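Long-range contacts in oxidoreductase, fmn-binding (PDB 4AWU), which binds FMN and probably acts as an NAD(P)H-linked oxidoreductase on CH-CH groups, as a member of the old yellow enzyme family: residues F98-H103 with G177-A182; T26-S31 with A69-I74; A235-L240 with D247-Y252; M151-I156 with S200-G205. The protein carries 1 engineered substitution. All coordinates share one frame; numbering follows the deposited sequence.

Contact 1 of 4, residues F98-H103 with G177-A182; sequences FAQLWH and GIELHA. With FMN (flavin mononucleotide), chain B; 4CH (4-chlorophenol), chain D.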
# COMPACT_ATOMS: atom_id res chain seq x y z
N PHE A 98 7.70 5.74 -3.80
CA PHE A 98 7.29 4.50 -4.45
C PHE A 98 5.80 4.54 -4.72
O PHE A 98 5.04 5.14 -3.96
CB PHE A 98 7.60 3.30 -3.55
CG PHE A 98 9.01 2.79 -3.66
CD1 PHE A 98 10.09 3.66 -3.76
CD2 PHE A 98 9.26 1.42 -3.64
CE1 PHE A 98 11.38 3.18 -3.85
CE2 PHE A 98 10.56 0.94 -3.72
CZ PHE A 98 11.62 1.82 -3.82
N ALA A 99 5.37 3.91 -5.81
CA ALA A 99 3.95 3.82 -6.13
C ALA A 99 3.38 2.52 -5.59
O ALA A 99 3.90 1.45 -5.88
CB ALA A 99 3.74 3.89 -7.64
N GLN A 100 2.31 2.59 -4.81
CA GLN A 100 1.68 1.36 -4.34
C GLN A 100 0.72 0.82 -5.38
O GLN A 100 -0.37 1.36 -5.58
CB GLN A 100 0.92 1.55 -3.02
CG GLN A 100 0.49 0.19 -2.46
CD GLN A 100 -0.43 0.27 -1.27
OE1 GLN A 100 -1.49 0.88 -1.33
NE2 GLN A 100 -0.03 -0.39 -0.18
N LEU A 101 1.13 -0.26 -6.05
CA LEU A 101 0.33 -0.87 -7.09
C LEU A 101 -0.81 -1.67 -6.49
O LEU A 101 -0.59 -2.60 -5.71
CB LEU A 101 1.18 -1.78 -7.96
CG LEU A 101 2.41 -1.13 -8.60
CD1 LEU A 101 3.00 -2.09 -9.61
CD2 LEU A 101 2.06 0.21 -9.25
N TRP A 102 -2.03 -1.33 -6.89
CA TRP A 102 -3.22 -1.82 -6.23
C TRP A 102 -4.10 -2.64 -7.15
O TRP A 102 -4.41 -2.22 -8.27
CB TRP A 102 -4.04 -0.62 -5.76
CG TRP A 102 -4.94 -0.86 -4.60
CD1 TRP A 102 -5.06 -2.00 -3.87
CD2 TRP A 102 -5.84 0.09 -4.03
NE1 TRP A 102 -5.98 -1.82 -2.87
CE2 TRP A 102 -6.48 -0.55 -2.95
CE3 TRP A 102 -6.17 1.42 -4.32
CZ2 TRP A 102 -7.43 0.10 -2.16
CZ3 TRP A 102 -7.11 2.06 -3.53
CH2 TRP A 102 -7.73 1.40 -2.47
N HIS A 103 -4.49 -3.82 -6.68
CA HIS A 103 -5.62 -4.53 -7.26
C HIS A 103 -6.49 -5.01 -6.10
O HIS A 103 -6.05 -5.79 -5.25
CB HIS A 103 -5.17 -5.68 -8.15
CG HIS A 103 -6.25 -6.19 -9.04
ND1 HIS A 103 -7.44 -6.68 -8.55
CD2 HIS A 103 -6.33 -6.28 -10.39
CE1 HIS A 103 -8.21 -7.05 -9.56
NE2 HIS A 103 -7.56 -6.81 -10.69
N GLY A 177 10.35 3.51 -7.33
CA GLY A 177 10.06 2.10 -7.14
C GLY A 177 8.58 1.91 -7.00
O GLY A 177 7.79 2.85 -7.13
N ILE A 178 8.19 0.67 -6.73
CA ILE A 178 6.79 0.35 -6.54
C ILE A 178 6.63 -0.50 -5.29
O ILE A 178 7.54 -1.22 -4.89
CB ILE A 178 6.21 -0.40 -7.76
CG1 ILE A 178 6.83 -1.79 -7.91
CG2 ILE A 178 6.42 0.42 -9.03
CD1 ILE A 178 6.07 -2.88 -7.18
N GLU A 179 5.47 -0.39 -4.67
CA GLU A 179 5.11 -1.25 -3.57
C GLU A 179 3.92 -2.09 -3.98
O GLU A 179 2.88 -1.56 -4.35
CB GLU A 179 4.75 -0.45 -2.33
CG GLU A 179 4.44 -1.32 -1.12
CD GLU A 179 4.04 -0.52 0.09
OE1 GLU A 179 4.95 -0.06 0.81
OE2 GLU A 179 2.83 -0.35 0.31
N LEU A 180 4.09 -3.40 -3.93
CA LEU A 180 2.99 -4.30 -4.23
C LEU A 180 2.04 -4.32 -3.04
O LEU A 180 2.44 -4.70 -1.94
CB LEU A 180 3.50 -5.70 -4.50
CG LEU A 180 2.38 -6.72 -4.73
CD1 LEU A 180 1.53 -6.32 -5.94
CD2 LEU A 180 2.98 -8.10 -4.90
N HIS A 181 0.80 -3.92 -3.27
CA HIS A 181 -0.19 -3.98 -2.21
C HIS A 181 -0.72 -5.40 -2.10
O HIS A 181 -1.59 -5.82 -2.86
CB HIS A 181 -1.34 -3.01 -2.49
CG HIS A 181 -2.19 -2.73 -1.30
ND1 HIS A 181 -2.12 -3.49 -0.15
CD2 HIS A 181 -3.12 -1.78 -1.06
CE1 HIS A 181 -2.97 -3.02 0.74
NE2 HIS A 181 -3.60 -1.98 0.21
N ALA A 182 -0.16 -6.16 -1.16
CA ALA A 182 -0.57 -7.54 -0.95
C ALA A 182 -1.22 -7.68 0.42
O ALA A 182 -1.14 -8.73 1.05
CB ALA A 182 0.62 -8.46 -1.07
N1 FMN B . -2.65 1.19 3.49
C2 FMN B . -2.34 0.72 2.24
O2 FMN B . -1.62 -0.27 2.14
N3 FMN B . -2.83 1.35 1.11
C4 FMN B . -3.70 2.42 1.23
O4 FMN B . -3.99 3.08 0.23
C4A FMN B . -3.99 2.90 2.49
N5 FMN B . -4.84 3.97 2.64
C5A FMN B . -5.15 4.44 3.89
C6 FMN B . -5.95 5.56 4.00
C7 FMN B . -6.24 6.09 5.25
C7M FMN B . -7.11 7.31 5.33
C8 FMN B . -5.75 5.46 6.39
C8M FMN B . -6.01 6.05 7.75
C9 FMN B . -4.93 4.35 6.28
C9A FMN B . -4.59 3.85 5.02
N10 FMN B . -3.80 2.73 4.88
C10 FMN B . -3.49 2.27 3.62
C1' FMN B . -3.11 2.12 6.07
C2' FMN B . -1.95 3.04 6.46
O2' FMN B . -0.99 3.02 5.43
C3' FMN B . -1.29 2.62 7.77
O3' FMN B . -0.68 1.36 7.60
C4' FMN B . -2.31 2.58 8.91
O4' FMN B . -3.03 3.79 8.95
C5' FMN B . -1.67 2.36 10.28
O5' FMN B . -0.68 3.33 10.54
P FMN B . -0.98 4.58 11.53
O1P FMN B . -2.01 5.45 10.86
O2P FMN B . -1.51 4.07 12.84
O3P FMN B . 0.31 5.32 11.74
CL9 4CH D . -8.77 3.70 2.97
C4 4CH D . -7.71 2.36 2.81
C5 4CH D . -7.39 1.92 1.54
C6 4CH D . -6.52 0.85 1.38
C1 4CH D . -5.99 0.22 2.49
O7 4CH D . -5.14 -0.83 2.31
C2 4CH D . -6.31 0.66 3.77
C3 4CH D . -7.18 1.73 3.93
O HOH W 1 -2.06 -4.85 -5.23
O HOH W 2 -3.97 -6.99 -4.02
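Gln100 NE2 is gripped by two acceptors. Across the contact it gives a bent bond to Glu179 OE2 at 2.9 Å (N-H...O angle 134°). It also gives a nearly straight one to O2 of flavin mononucleotide (FMN) at 2.8 Å. Gln100 and Glu179 sit on neighbouring parallel strands, 96-102 and 177-181, of the (beta/alpha)8 TIM barrel. FMN N3 donates back to Gln100 OE1 at 2.8 Å, so one amide meets both a donor and an acceptor of the flavin. The Gln100 chain is extended, with CG anti to the backbone N (chi1 -171°), and this carries the amide to the cofactor. Tyr266 and His268 hold the other carboxylate oxygen, Glu179 OE1. The amide of Gln100 stacks on the His181 ring, planes 19° apart. Along the backbones, Glu179 N donates to Ala99 O at 2.7 Å and Leu101 N to Glu179 O. Farther from the flavin, Gly177 CA lies over the centre of the Phe98 ring, 3.4 Å from its centroid. With a serine at Phe98, Gly177 CA would probably lose its aromatic cover and a gap would open beside Tyr266. His181 NE2 lies 2.8 Å from 4-chlorophenol O7, a hydrogen bond in which either could donate.

Contact 2 of 4, residues T26-S31 with A69-I74; sequences TRSRAS and AWTPGI. With 4CH (4-chlorophenol), chain E; FMN (flavin mononucleotide), chain B; 4CH (4-chlorophenol), chain D.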
# COMPACT_ATOMS: atom_id res chain seq x y z
N THR A 26 -4.77 6.32 0.99
CA THR A 26 -5.85 6.64 0.08
C THR A 26 -6.56 7.91 0.53
O THR A 26 -7.04 7.99 1.66
CB THR A 26 -6.86 5.47 0.02
OG1 THR A 26 -6.23 4.35 -0.61
CG2 THR A 26 -8.11 5.85 -0.75
N ARG A 27 -6.60 8.90 -0.36
CA ARG A 27 -7.28 10.15 -0.07
C ARG A 27 -8.40 10.41 -1.08
O ARG A 27 -9.20 11.33 -0.92
CB ARG A 27 -6.29 11.31 -0.08
CG ARG A 27 -5.06 11.10 0.79
CD ARG A 27 -5.42 10.77 2.24
NE ARG A 27 -6.29 11.79 2.82
CZ ARG A 27 -5.87 12.95 3.32
NH1 ARG A 27 -4.58 13.24 3.34
NH2 ARG A 27 -6.74 13.81 3.81
N SER A 28 -8.46 9.58 -2.12
CA SER A 28 -9.53 9.67 -3.11
C SER A 28 -9.76 11.10 -3.59
O SER A 28 -10.88 11.61 -3.57
CB SER A 28 -10.81 9.09 -2.51
OG SER A 28 -10.56 7.80 -1.99
N ARG A 29 -8.69 11.74 -4.05
CA ARG A 29 -8.75 13.11 -4.53
C ARG A 29 -8.50 13.15 -6.04
O ARG A 29 -8.34 14.22 -6.61
CB ARG A 29 -7.70 13.98 -3.84
CG ARG A 29 -7.85 14.12 -2.32
CD ARG A 29 -9.21 14.67 -1.94
NE ARG A 29 -9.20 15.54 -0.76
CZ ARG A 29 -9.20 15.11 0.50
NH1 ARG A 29 -9.18 13.82 0.79
NH2 ARG A 29 -9.22 16.00 1.49
N ALA A 30 -8.47 11.98 -6.68
CA ALA A 30 -8.10 11.90 -8.10
C ALA A 30 -9.10 12.66 -8.96
O ALA A 30 -10.30 12.58 -8.74
CB ALA A 30 -8.01 10.46 -8.55
N SER A 31 -8.58 13.38 -9.94
CA SER A 31 -9.41 14.19 -10.83
C SER A 31 -10.38 13.33 -11.62
O SER A 31 -10.03 12.25 -12.08
CB SER A 31 -8.53 14.99 -11.78
OG SER A 31 -7.87 16.02 -11.09
N ALA A 69 -14.27 4.99 -5.36
CA ALA A 69 -14.40 6.18 -6.19
C ALA A 69 -13.22 7.11 -5.99
O ALA A 69 -12.76 7.32 -4.86
CB ALA A 69 -15.69 6.91 -5.88
N TRP A 70 -12.73 7.65 -7.10
CA TRP A 70 -11.78 8.77 -7.08
C TRP A 70 -10.37 8.41 -6.64
O TRP A 70 -9.58 9.30 -6.33
CB TRP A 70 -12.30 9.90 -6.19
CG TRP A 70 -13.75 10.17 -6.34
CD1 TRP A 70 -14.49 10.11 -7.48
CD2 TRP A 70 -14.66 10.55 -5.29
NE1 TRP A 70 -15.80 10.43 -7.22
CE2 TRP A 70 -15.93 10.70 -5.88
CE3 TRP A 70 -14.52 10.77 -3.92
CZ2 TRP A 70 -17.05 11.06 -5.14
CZ3 TRP A 70 -15.63 11.13 -3.20
CH2 TRP A 70 -16.88 11.28 -3.80
N THR A 71 -10.03 7.12 -6.61
CA THR A 71 -8.65 6.74 -6.36
C THR A 71 -7.88 6.86 -7.67
O THR A 71 -8.43 6.59 -8.74
CB THR A 71 -8.52 5.32 -5.77
OG1 THR A 71 -9.06 4.36 -6.68
CG2 THR A 71 -9.25 5.24 -4.44
N PRO A 72 -6.61 7.30 -7.60
CA PRO A 72 -5.83 7.52 -8.82
C PRO A 72 -5.39 6.23 -9.47
O PRO A 72 -4.99 5.29 -8.78
CB PRO A 72 -4.60 8.27 -8.30
CG PRO A 72 -4.44 7.77 -6.91
CD PRO A 72 -5.84 7.62 -6.39
N GLY A 73 -5.45 6.18 -10.80
CA GLY A 73 -4.97 5.02 -11.53
C GLY A 73 -3.53 5.22 -11.97
O GLY A 73 -2.96 6.30 -11.82
N ILE A 74 -2.94 4.17 -12.54
CA ILE A 74 -1.58 4.26 -13.03
C ILE A 74 -1.42 3.48 -14.33
O ILE A 74 -0.37 2.89 -14.59
CB ILE A 74 -0.58 3.78 -11.96
CG1 ILE A 74 0.86 4.08 -12.38
CG2 ILE A 74 -0.76 2.30 -11.65
CD1 ILE A 74 1.83 4.13 -11.22
CL9 4CH E . -16.00 8.39 2.10
C4 4CH E . -15.09 7.80 0.75
C5 4CH E . -15.21 8.41 -0.49
C6 4CH E . -14.46 7.94 -1.56
C1 4CH E . -13.61 6.86 -1.38
O7 4CH E . -12.84 6.41 -2.43
C2 4CH E . -13.49 6.25 -0.14
C3 4CH E . -14.24 6.72 0.93
N1 FMN B . -2.65 1.19 3.49
C2 FMN B . -2.34 0.72 2.24
O2 FMN B . -1.62 -0.27 2.14
N3 FMN B . -2.83 1.35 1.11
C4 FMN B . -3.70 2.42 1.23
O4 FMN B . -3.99 3.08 0.23
C4A FMN B . -3.99 2.90 2.49
N5 FMN B . -4.84 3.97 2.64
C5A FMN B . -5.15 4.44 3.89
C6 FMN B . -5.95 5.56 4.00
C7 FMN B . -6.24 6.09 5.25
C7M FMN B . -7.11 7.31 5.33
C8 FMN B . -5.75 5.46 6.39
C8M FMN B . -6.01 6.05 7.75
C9 FMN B . -4.93 4.35 6.28
C9A FMN B . -4.59 3.85 5.02
N10 FMN B . -3.80 2.73 4.88
C10 FMN B . -3.49 2.27 3.62
C1' FMN B . -3.11 2.12 6.07
C2' FMN B . -1.95 3.04 6.46
O2' FMN B . -0.99 3.02 5.43
C3' FMN B . -1.29 2.62 7.77
O3' FMN B . -0.68 1.36 7.60
C4' FMN B . -2.31 2.58 8.91
O4' FMN B . -3.03 3.79 8.95
C5' FMN B . -1.67 2.36 10.28
O5' FMN B . -0.68 3.33 10.54
P FMN B . -0.98 4.58 11.53
O1P FMN B . -2.01 5.45 10.86
O2P FMN B . -1.51 4.07 12.84
O3P FMN B . 0.31 5.32 11.74
CL9 4CH D . -8.77 3.70 2.97
C4 4CH D . -7.71 2.36 2.81
C5 4CH D . -7.39 1.92 1.54
C6 4CH D . -6.52 0.85 1.38
C1 4CH D . -5.99 0.22 2.49
O7 4CH D . -5.14 -0.83 2.31
C2 4CH D . -6.31 0.66 3.77
C3 4CH D . -7.18 1.73 3.93
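Two loops that follow barrel strands 20-22 and 53-60 meet beside the flavin, where Ser28 and Ala69 together hold a second 4-chlorophenol. Its O7 accepts from Ser28 OG at 2.7 Å and donates to Ala69 O at 2.6 Å. The phenol oxygen therefore bridges the two segments. Ser28 OG lies beside its own backbone N (chi1 -52°), and this turns it to the phenol. The Trp70 ring approaches the same phenol obliquely, with CE3 3.7 Å from C6 of that ligand. Ala69 CB sits over a face of the indole, toward its rim. Trp70 NE1 is hydrogen-bonded to Asp134, which would limit turning of the indole. If a glycine replaced Trp70, the phenol would likely lose part of its aromatic surroundings and Asp134 its indole partner. The backbones are joined by one hydrogen bond, Ala30 N to Trp70 O at 2.9 Å. Ala30 CB packs on the Pro72 ring, CB to CB 4.1 Å. Nearer the flavin, Thr26 CG2 touches Thr71 CG2 at 3.9 Å. The Thr71 hydroxyl is held by Gln60. Thr26 grips the cofactor twice: its N donates to FMN N5 at 2.9 Å, and OG1 donates to FMN O4 at 2.7 Å. Loops after the barrel strands that bind the flavin and shape its ligand pocket are characteristic of FMN-binding TIM barrel enzymes.

Contact 3 of 4, residues A235-L240 with D247-Y252; sequences APLTTL and DPILTY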
# COMPACT_ATOMS: atom_id res chain seq x y z
N ALA A 235 -0.12 -7.56 5.47
CA ALA A 235 -0.79 -7.30 6.73
C ALA A 235 -1.13 -8.64 7.35
O ALA A 235 -2.24 -9.14 7.18
CB ALA A 235 -2.05 -6.48 6.51
N PRO A 236 -0.17 -9.24 8.06
CA PRO A 236 -0.33 -10.63 8.52
C PRO A 236 -1.51 -10.85 9.48
O PRO A 236 -2.16 -11.89 9.38
CB PRO A 236 0.99 -10.92 9.24
CG PRO A 236 1.95 -9.92 8.71
CD PRO A 236 1.15 -8.69 8.40
N LEU A 237 -1.77 -9.90 10.38
CA LEU A 237 -2.70 -10.15 11.48
C LEU A 237 -3.98 -9.32 11.46
O LEU A 237 -4.99 -9.74 12.02
CB LEU A 237 -1.98 -9.96 12.82
CG LEU A 237 -0.75 -10.85 13.02
CD1 LEU A 237 -0.13 -10.58 14.37
CD2 LEU A 237 -1.12 -12.32 12.87
N THR A 238 -3.95 -8.14 10.86
CA THR A 238 -5.18 -7.39 10.72
C THR A 238 -6.03 -8.10 9.68
O THR A 238 -5.52 -8.90 8.90
CB THR A 238 -4.95 -5.91 10.32
OG1 THR A 238 -4.24 -5.85 9.08
CG2 THR A 238 -4.18 -5.18 11.40
N THR A 239 -7.32 -7.80 9.67
CA THR A 239 -8.25 -8.47 8.77
C THR A 239 -9.15 -7.46 8.09
O THR A 239 -10.35 -7.68 7.94
CB THR A 239 -9.13 -9.48 9.53
OG1 THR A 239 -9.75 -8.82 10.63
CG2 THR A 239 -8.29 -10.64 10.04
N LEU A 240 -8.56 -6.34 7.67
CA LEU A 240 -9.32 -5.31 6.98
C LEU A 240 -9.88 -5.89 5.68
O LEU A 240 -9.15 -6.50 4.90
CB LEU A 240 -8.44 -4.09 6.70
CG LEU A 240 -9.16 -2.89 6.08
CD1 LEU A 240 -10.35 -2.48 6.92
CD2 LEU A 240 -8.19 -1.72 5.92
N ASP A 247 -3.40 -19.77 9.92
CA ASP A 247 -2.12 -19.79 10.60
C ASP A 247 -1.28 -18.62 10.10
O ASP A 247 -0.25 -18.82 9.46
CB ASP A 247 -1.41 -21.11 10.33
CG ASP A 247 -0.30 -21.40 11.31
OD1 ASP A 247 -0.18 -20.66 12.31
OD2 ASP A 247 0.45 -22.37 11.09
N PRO A 248 -1.73 -17.39 10.38
CA PRO A 248 -1.09 -16.21 9.78
C PRO A 248 0.40 -16.08 10.12
O PRO A 248 1.19 -15.71 9.25
CB PRO A 248 -1.90 -15.03 10.34
CG PRO A 248 -2.60 -15.55 11.53
CD PRO A 248 -2.83 -17.01 11.29
N ILE A 249 0.77 -16.40 11.35
CA ILE A 249 2.17 -16.29 11.74
C ILE A 249 3.04 -17.15 10.82
O ILE A 249 4.10 -16.72 10.37
CB ILE A 249 2.40 -16.70 13.21
CG1 ILE A 249 1.58 -15.81 14.14
CG2 ILE A 249 3.87 -16.61 13.56
CD1 ILE A 249 1.96 -14.34 14.08
N LEU A 250 2.58 -18.37 10.53
CA LEU A 250 3.33 -19.26 9.65
C LEU A 250 3.24 -18.82 8.19
O LEU A 250 4.23 -18.79 7.47
CB LEU A 250 2.82 -20.69 9.80
CG LEU A 250 3.57 -21.70 8.92
CD1 LEU A 250 5.04 -21.73 9.27
CD2 LEU A 250 2.97 -23.07 9.07
N THR A 251 2.03 -18.48 7.74
CA THR A 251 1.82 -18.09 6.36
C THR A 251 2.72 -16.91 5.99
O THR A 251 3.35 -16.89 4.94
CB THR A 251 0.35 -17.69 6.11
OG1 THR A 251 -0.50 -18.83 6.33
CG2 THR A 251 0.16 -17.19 4.68
N TYR A 252 2.78 -15.93 6.89
CA TYR A 252 3.46 -14.68 6.57
C TYR A 252 4.96 -14.71 6.83
O TYR A 252 5.72 -13.99 6.18
CB TYR A 252 2.76 -13.53 7.29
CG TYR A 252 1.51 -13.16 6.55
CD1 TYR A 252 0.32 -13.86 6.75
CD2 TYR A 252 1.52 -12.16 5.59
CE1 TYR A 252 -0.81 -13.54 6.04
CE2 TYR A 252 0.39 -11.84 4.87
CZ TYR A 252 -0.78 -12.53 5.11
OH TYR A 252 -1.91 -12.21 4.40
O HOH W 3 -1.46 -9.45 3.77
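Pro236 packs on one face of the Tyr252 ring through CA and CB. Pro236 CA sits over the middle of that face, 3.6 Å from the Tyr252 ring centroid and only 5° off the normal, a CH-pi contact. Pro236 CB rests on the root of the same ring, 3.5 Å from Tyr252 CG. Tyr252 CG is anti to the carbonyl carbon (chi1 -78°), and this turns the ring face to Pro236. Pro236 O meets Pro248 CB at 3.3 Å. No direct hydrogen bond joins the segments, so the contact is mostly apolar. Leu237 adds to it with one methyl. Leu237 CD2 touches Pro248 CB at 3.8 Å and Ile249 CD1 at 3.9 Å. The side chains of Leu237 and Pro248 cross at about a right angle.

The polar end of Tyr252 is held in two ways. Its OH is hydrogen-bonded to Asp193, and Tyr252 OH accepts from a water at 2.9 Å. That water in turn accepts from Ala235 N, also at 2.9 Å, and so links the two segments where they do not bond directly. The first turn of the helix sets the spacing of Pro248 and Tyr252, since Tyr252 N donates to Pro248 O. The same carbonyl oxygen lies at the edge of the Tyr252 ring, in its plane.

In the TIM barrel, the loop after strand 230-234 folds back on the start of helix 248-261. Phe284 of helix 282-291 packs on Pro236, Ile249 and Tyr252. Ile192 of helix 187-192 touches Tyr252, and Ile269 of strand 266-270 touches Pro236.

Contact 4 of 4, residues M151-I156 with S200-G205; sequences MTKADI and SDEYGG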
# COMPACT_ATOMS: atom_id res chain seq x y z
N MET A 151 -10.64 -16.33 -10.50
CA MET A 151 -9.73 -16.07 -11.61
C MET A 151 -9.34 -17.36 -12.33
O MET A 151 -9.03 -18.37 -11.69
CB MET A 151 -8.47 -15.37 -11.12
CG MET A 151 -8.68 -13.93 -10.71
SD MET A 151 -7.21 -13.21 -9.96
CE MET A 151 -6.12 -13.07 -11.37
N THR A 152 -9.36 -17.31 -13.65
CA THR A 152 -8.87 -18.40 -14.47
C THR A 152 -7.37 -18.24 -14.62
O THR A 152 -6.81 -17.22 -14.22
CB THR A 152 -9.51 -18.38 -15.86
OG1 THR A 152 -8.99 -17.27 -16.61
CG2 THR A 152 -11.02 -18.24 -15.74
N LYS A 153 -6.72 -19.24 -15.20
CA LYS A 153 -5.29 -19.15 -15.47
C LYS A 153 -5.01 -17.95 -16.37
O LYS A 153 -3.96 -17.32 -16.26
CB LYS A 153 -4.78 -20.44 -16.12
CG LYS A 153 -4.92 -21.67 -15.24
CD LYS A 153 -4.20 -21.50 -13.91
CE LYS A 153 -4.03 -22.82 -13.18
NZ LYS A 153 -2.99 -23.68 -13.81
N ALA A 154 -5.95 -17.65 -17.26
CA ALA A 154 -5.80 -16.52 -18.17
C ALA A 154 -5.95 -15.20 -17.42
O ALA A 154 -5.22 -14.24 -17.70
CB ALA A 154 -6.83 -16.61 -19.29
N ASP A 155 -6.89 -15.14 -16.49
CA ASP A 155 -7.04 -13.96 -15.64
C ASP A 155 -5.75 -13.71 -14.87
O ASP A 155 -5.31 -12.57 -14.74
CB ASP A 155 -8.19 -14.15 -14.65
CG ASP A 155 -9.55 -14.12 -15.32
OD1 ASP A 155 -9.70 -13.41 -16.34
OD2 ASP A 155 -10.46 -14.81 -14.82
N ILE A 156 -5.17 -14.78 -14.35
CA ILE A 156 -3.94 -14.67 -13.58
C ILE A 156 -2.83 -14.11 -14.44
O ILE A 156 -2.12 -13.19 -14.03
CB ILE A 156 -3.54 -16.05 -13.00
CG1 ILE A 156 -4.47 -16.40 -11.84
CG2 ILE A 156 -2.09 -16.05 -12.55
CD1 ILE A 156 -4.29 -17.79 -11.29
N SER A 200 -8.73 -25.14 -5.96
CA SER A 200 -8.27 -26.51 -5.95
C SER A 200 -7.10 -26.72 -6.91
O SER A 200 -6.51 -27.80 -6.96
CB SER A 200 -9.41 -27.46 -6.33
OG SER A 200 -9.84 -27.22 -7.66
N ASP A 201 -6.76 -25.68 -7.67
CA ASP A 201 -5.61 -25.78 -8.56
C ASP A 201 -4.34 -25.38 -7.82
O ASP A 201 -4.33 -25.33 -6.59
CB ASP A 201 -5.82 -24.91 -9.81
CG ASP A 201 -5.87 -23.43 -9.50
OD1 ASP A 201 -5.64 -23.04 -8.33
OD2 ASP A 201 -6.13 -22.64 -10.43
N GLU A 202 -3.28 -25.09 -8.56
CA GLU A 202 -1.97 -24.82 -7.96
C GLU A 202 -1.89 -23.47 -7.23
O GLU A 202 -0.83 -23.11 -6.71
CB GLU A 202 -0.88 -24.88 -9.03
CG GLU A 202 -1.02 -23.85 -10.14
CD GLU A 202 0.17 -23.84 -11.08
OE1 GLU A 202 1.24 -24.35 -10.70
OE2 GLU A 202 0.02 -23.32 -12.22
N TYR A 203 -2.99 -22.73 -7.18
CA TYR A 203 -2.99 -21.42 -6.53
C TYR A 203 -3.78 -21.42 -5.22
O TYR A 203 -4.01 -20.37 -4.63
CB TYR A 203 -3.56 -20.35 -7.46
CG TYR A 203 -2.68 -20.03 -8.65
CD1 TYR A 203 -1.68 -19.07 -8.57
CD2 TYR A 203 -2.85 -20.69 -9.86
CE1 TYR A 203 -0.88 -18.78 -9.65
CE2 TYR A 203 -2.05 -20.41 -10.95
CZ TYR A 203 -1.07 -19.45 -10.84
OH TYR A 203 -0.27 -19.17 -11.93
N GLY A 204 -4.20 -22.60 -4.77
CA GLY A 204 -4.93 -22.72 -3.52
C GLY A 204 -4.57 -23.99 -2.76
O GLY A 204 -3.87 -24.85 -3.28
N GLY A 205 -5.05 -24.09 -1.53
CA GLY A 205 -4.79 -25.25 -0.70
C GLY A 205 -3.54 -25.09 0.15
O GLY A 205 -3.56 -24.42 1.19
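Lys153 reaches across to the loop 200-205 and meets three of its side chains in turn. From CB, the chain leaves with CG anti to the carbonyl carbon (chi1 -63°) and bends again at the next bond. Lys153 CD is the first atom to touch, 3.8 Å from Tyr203 CE2. CE follows in the plane of the Tyr203 ring, at its edge. Lys153 CE is also 3.5 Å from Asp201 OD2, beside which the lysine slides in the opposite direction. A last bend at chi4 turns NZ to Glu202. Lys153 NZ forms a weak, long salt bridge with Glu202 OE2 at 3.4 Å. Asp201 OD2 has its stronger partner in Arg199.

Lys153 opens helix 153-172, a helix on the outside of the TIM barrel. Its start is closed by a capping box: Asp155 N donates to Thr152 OG1 at 3.0 Å, and Thr152 N donates to Asp155 OD2 at 3.0 Å. On the other side, Asp201 to Gly204 form a type I beta turn. Asp201 OD1 accepts from Tyr203 N at 2.9 Å from above its carboxylate plane, which makes an Asx turn. This bond helps to set the Tyr203 backbone.

Ile156, one turn further along the helix, covers a face of the Tyr203 ring. Ile156 CD1 lies over the centre, 3.5 Å from the Tyr203 ring centroid. CG2 reaches the rim near the hydroxyl. Phe213 of helix 212-225 packs on Ile156, and Glu216 of the same helix is hydrogen-bonded to Tyr203 OH.

Contacts 1 and 2 meet at the flavin and its ligand pocket, with centres 14 Å apart. They touch directly: Trp102 CH2 is 3.8 Å from Thr26 OG1, and Trp102 CZ3 is 3.9 Å from Thr71 CG2. Both also touch FMN and the same 4-chlorophenol, while the second phenol belongs to contact 2. Contact 3 lies across the chain's centre from contact 2, with centres 27 Å apart. It still reaches the pocket, because Leu240 lines the site of the first phenol. Contact 4 is away from the annotated sites, its centre 22 Å from that of contact 1. The two are joined along the chain, since helix 153-172 is followed by strand 177-181.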